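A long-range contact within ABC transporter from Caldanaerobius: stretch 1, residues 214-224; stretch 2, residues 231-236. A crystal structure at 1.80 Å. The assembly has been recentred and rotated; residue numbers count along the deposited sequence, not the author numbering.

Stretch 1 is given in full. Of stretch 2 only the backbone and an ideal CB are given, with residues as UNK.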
# COMPACT_ATOMS: atom_id res chain seq x y z
N GLU C 214 1.06 13.56 -13.64
CA GLU C 214 0.52 14.28 -14.85
C GLU C 214 -0.48 15.39 -14.51
O GLU C 214 -0.48 16.49 -15.10
CB GLU C 214 -0.16 13.34 -15.85
CG GLU C 214 0.71 12.27 -16.55
CD GLU C 214 1.53 12.81 -17.72
OE1 GLU C 214 1.93 14.00 -17.69
OE2 GLU C 214 1.84 12.02 -18.65
N GLY C 215 -1.36 15.09 -13.56
CA GLY C 215 -2.53 15.95 -13.27
C GLY C 215 -2.48 16.70 -11.95
O GLY C 215 -3.22 17.66 -11.78
N GLY C 216 -1.62 16.27 -11.02
CA GLY C 216 -1.61 16.73 -9.62
C GLY C 216 -2.66 16.12 -8.71
O GLY C 216 -3.55 15.44 -9.19
N VAL C 217 -2.58 16.40 -7.38
CA VAL C 217 -3.42 15.77 -6.38
C VAL C 217 -4.90 16.11 -6.47
O VAL C 217 -5.78 15.26 -6.14
CB VAL C 217 -2.89 15.89 -4.91
CG1 VAL C 217 -2.88 17.31 -4.38
CG2 VAL C 217 -3.61 14.91 -4.00
N GLN C 218 -5.17 17.39 -6.78
CA GLN C 218 -6.52 17.88 -6.75
C GLN C 218 -7.32 17.18 -7.85
O GLN C 218 -8.49 16.81 -7.65
CB GLN C 218 -6.59 19.42 -6.91
CG GLN C 218 -7.96 19.97 -6.56
CD GLN C 218 -8.42 19.47 -5.19
OE1 GLN C 218 -7.70 19.60 -4.19
NE2 GLN C 218 -9.59 18.82 -5.14
N LEU C 219 -6.72 16.98 -9.02
CA LEU C 219 -7.47 16.44 -10.15
C LEU C 219 -7.80 14.94 -9.97
O LEU C 219 -8.86 14.49 -10.42
CB LEU C 219 -6.74 16.68 -11.48
CG LEU C 219 -7.31 16.00 -12.76
CD1 LEU C 219 -8.71 16.52 -13.12
CD2 LEU C 219 -6.34 16.16 -13.94
N THR C 220 -6.84 14.16 -9.40
CA THR C 220 -7.10 12.80 -8.99
C THR C 220 -8.28 12.76 -7.98
O THR C 220 -9.29 12.04 -8.19
CB THR C 220 -5.83 12.20 -8.35
OG1 THR C 220 -4.90 11.85 -9.40
CG2 THR C 220 -6.17 10.97 -7.53
N ARG C 221 -8.17 13.57 -6.93
CA ARG C 221 -9.18 13.57 -5.86
C ARG C 221 -10.56 13.82 -6.49
O ARG C 221 -11.49 13.08 -6.22
CB ARG C 221 -8.83 14.58 -4.78
CG ARG C 221 -7.68 14.13 -3.86
CD ARG C 221 -7.65 15.03 -2.59
NE ARG C 221 -6.38 15.27 -1.85
CZ ARG C 221 -5.87 14.46 -0.91
NH1 ARG C 221 -6.40 13.26 -0.60
NH2 ARG C 221 -4.74 14.86 -0.32
N ASP C 222 -10.63 14.82 -7.37
CA ASP C 222 -11.86 15.26 -8.05
C ASP C 222 -12.45 14.23 -8.99
O ASP C 222 -13.67 14.11 -9.09
CB ASP C 222 -11.61 16.58 -8.80
CG ASP C 222 -11.52 17.76 -7.88
OD1 ASP C 222 -11.88 17.57 -6.70
OD2 ASP C 222 -11.13 18.87 -8.33
N ALA C 223 -11.60 13.49 -9.71
CA ALA C 223 -12.08 12.44 -10.57
C ALA C 223 -12.63 11.32 -9.71
O ALA C 223 -13.68 10.75 -10.03
CB ALA C 223 -10.97 11.93 -11.48
N LEU C 224 -11.95 11.04 -8.59
CA LEU C 224 -12.34 9.91 -7.75
C LEU C 224 -13.63 10.22 -6.96
O LEU C 224 -14.37 9.29 -6.61
CB LEU C 224 -11.20 9.47 -6.81
CG LEU C 224 -9.91 8.96 -7.45
CD1 LEU C 224 -8.84 8.80 -6.40
CD2 LEU C 224 -10.10 7.65 -8.19
N UNK C 231 -12.20 11.07 -18.19
CA UNK C 231 -11.80 11.26 -19.59
C UNK C 231 -11.21 12.68 -19.72
O UNK C 231 -11.87 13.61 -20.14
CB UNK C 231 -12.98 11.06 -20.54
N UNK C 232 -9.96 12.81 -19.28
CA UNK C 232 -9.25 14.07 -19.23
C UNK C 232 -7.83 13.77 -19.74
O UNK C 232 -7.29 12.71 -19.48
CB UNK C 232 -9.25 14.67 -17.82
N UNK C 233 -7.22 14.72 -20.45
CA UNK C 233 -5.93 14.46 -21.11
C UNK C 233 -4.81 13.97 -20.16
O UNK C 233 -3.99 13.05 -20.49
CB UNK C 233 -5.46 15.74 -21.81
N UNK C 234 -4.77 14.58 -18.97
CA UNK C 234 -3.76 14.22 -17.98
C UNK C 234 -3.76 12.73 -17.73
O UNK C 234 -2.69 12.18 -17.56
CB UNK C 234 -3.99 14.97 -16.67
N UNK C 235 -4.95 12.12 -17.66
CA UNK C 235 -5.16 10.69 -17.30
C UNK C 235 -4.94 9.80 -18.52
O UNK C 235 -4.41 8.71 -18.39
CB UNK C 235 -6.57 10.47 -16.74
N UNK C 236 -5.40 10.24 -19.69
CA UNK C 236 -5.05 9.57 -20.93
C UNK C 236 -3.50 9.57 -21.06
O UNK C 236 -2.85 8.48 -21.12
CB UNK C 236 -5.72 10.26 -22.12

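Position 231 lies in a loop (phi/psi -82/78), and its ideal CB has nothing of stretch 1 within 5.5 Å. Stretch 1 therefore sets no demand here, and almost any residue, polar ones especially, would serve. The deposited residue is Asp-231, which makes no contact across the pair.

Position 232 is extended (-137/146) and stands immediately before the helical turn that starts at 233, the place of an N-cap. Free backbone amides at a helix start favour a short acceptor side chain: Asp, Asn, Ser or Thr. Its CA-to-CB bond points toward stretch 1, where the ideal CB is 5.1 Å from Leu-219 CD2, so the side chain should also tolerate an apolar neighbour. Asn-232 meets both conditions. With chi1 in t, its OD1 accepts a capping hydrogen bond from the backbone N of residue 234 at 2.9 Å, and the same OD1 packs 3.9 Å from Leu-219 CD2.

At 233 the backbone turns helical and CA-to-CB points sideways, with no atom of stretch 1 within 5.5 Å of the ideal CB. A polar, helix-compatible residue is a reasonable expectation but not a requirement. It is Gln-233, which does not touch stretch 1.

Position 234 is the tight one. Its CA-to-CB bond points toward stretch 1, and the ideal CB is 3.8 Å from both Gly-215 CA and Leu-219 CD2 and 4.1 Å from Glu-214 O. The CA atoms of 215 and 234 are only 5.2 Å apart, an approach helped by the absence of a side chain at Gly-215. A small residue suits best: Ala, Gly or perhaps Ser. Ala-234 is found; its methyl packs against Gly-215 and Leu-219, while its carbonyl O lies 3.3 Å from Glu-214 CB.

Position 235 is less obvious, because CA-to-CB points away and the ideal CB has no neighbour in stretch 1 within 5.5 Å. Yet beyond it the helix 217-224 presents Leu-219, Thr-220 and Ala-223, a largely apolar surface that a side chain reaching well beyond CB could meet: Phe, Met or perhaps Leu. Phe-235, with chi1 in m, swings its ring back to that surface. Its CE2 comes to 3.4 Å from Ala-223 CB, CZ to 3.9 Å from Thr-220 CA, both meeting the ring edge, and CE1 to 4.2 Å from Leu-219 CG. It buries more area against stretch 1 than any other residue here.

Position 236 is helical and out of reach, leaving the choice open. Thr-236 donates its backbone N to Asn-232 O at 3.1 Å.

Stretch 2 231-236: DNQAFT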
# COMPACT_ATOMS: atom_id res chain seq x y z
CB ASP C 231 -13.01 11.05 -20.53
CG ASP C 231 -12.60 10.88 -21.99
OD1 ASP C 231 -11.38 10.83 -22.29
OD2 ASP C 231 -13.49 10.80 -22.87
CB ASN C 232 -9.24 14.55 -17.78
CG ASN C 232 -8.37 15.78 -17.56
OD1 ASN C 232 -7.13 15.74 -17.74
ND2 ASN C 232 -9.00 16.88 -17.12
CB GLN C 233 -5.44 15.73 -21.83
CG GLN C 233 -4.34 15.46 -22.86
CD GLN C 233 -4.80 14.50 -23.93
OE1 GLN C 233 -4.19 13.45 -24.16
NE2 GLN C 233 -5.90 14.85 -24.59
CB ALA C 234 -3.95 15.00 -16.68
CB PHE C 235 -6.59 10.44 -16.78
CG PHE C 235 -6.84 10.87 -15.35
CD1 PHE C 235 -5.89 11.59 -14.60
CD2 PHE C 235 -8.06 10.56 -14.73
CE1 PHE C 235 -6.15 11.97 -13.28
CE2 PHE C 235 -8.30 10.93 -13.40
CZ PHE C 235 -7.36 11.62 -12.68
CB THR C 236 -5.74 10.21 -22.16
OG1 THR C 236 -7.12 10.43 -21.85
CG2 THR C 236 -5.69 9.27 -23.39
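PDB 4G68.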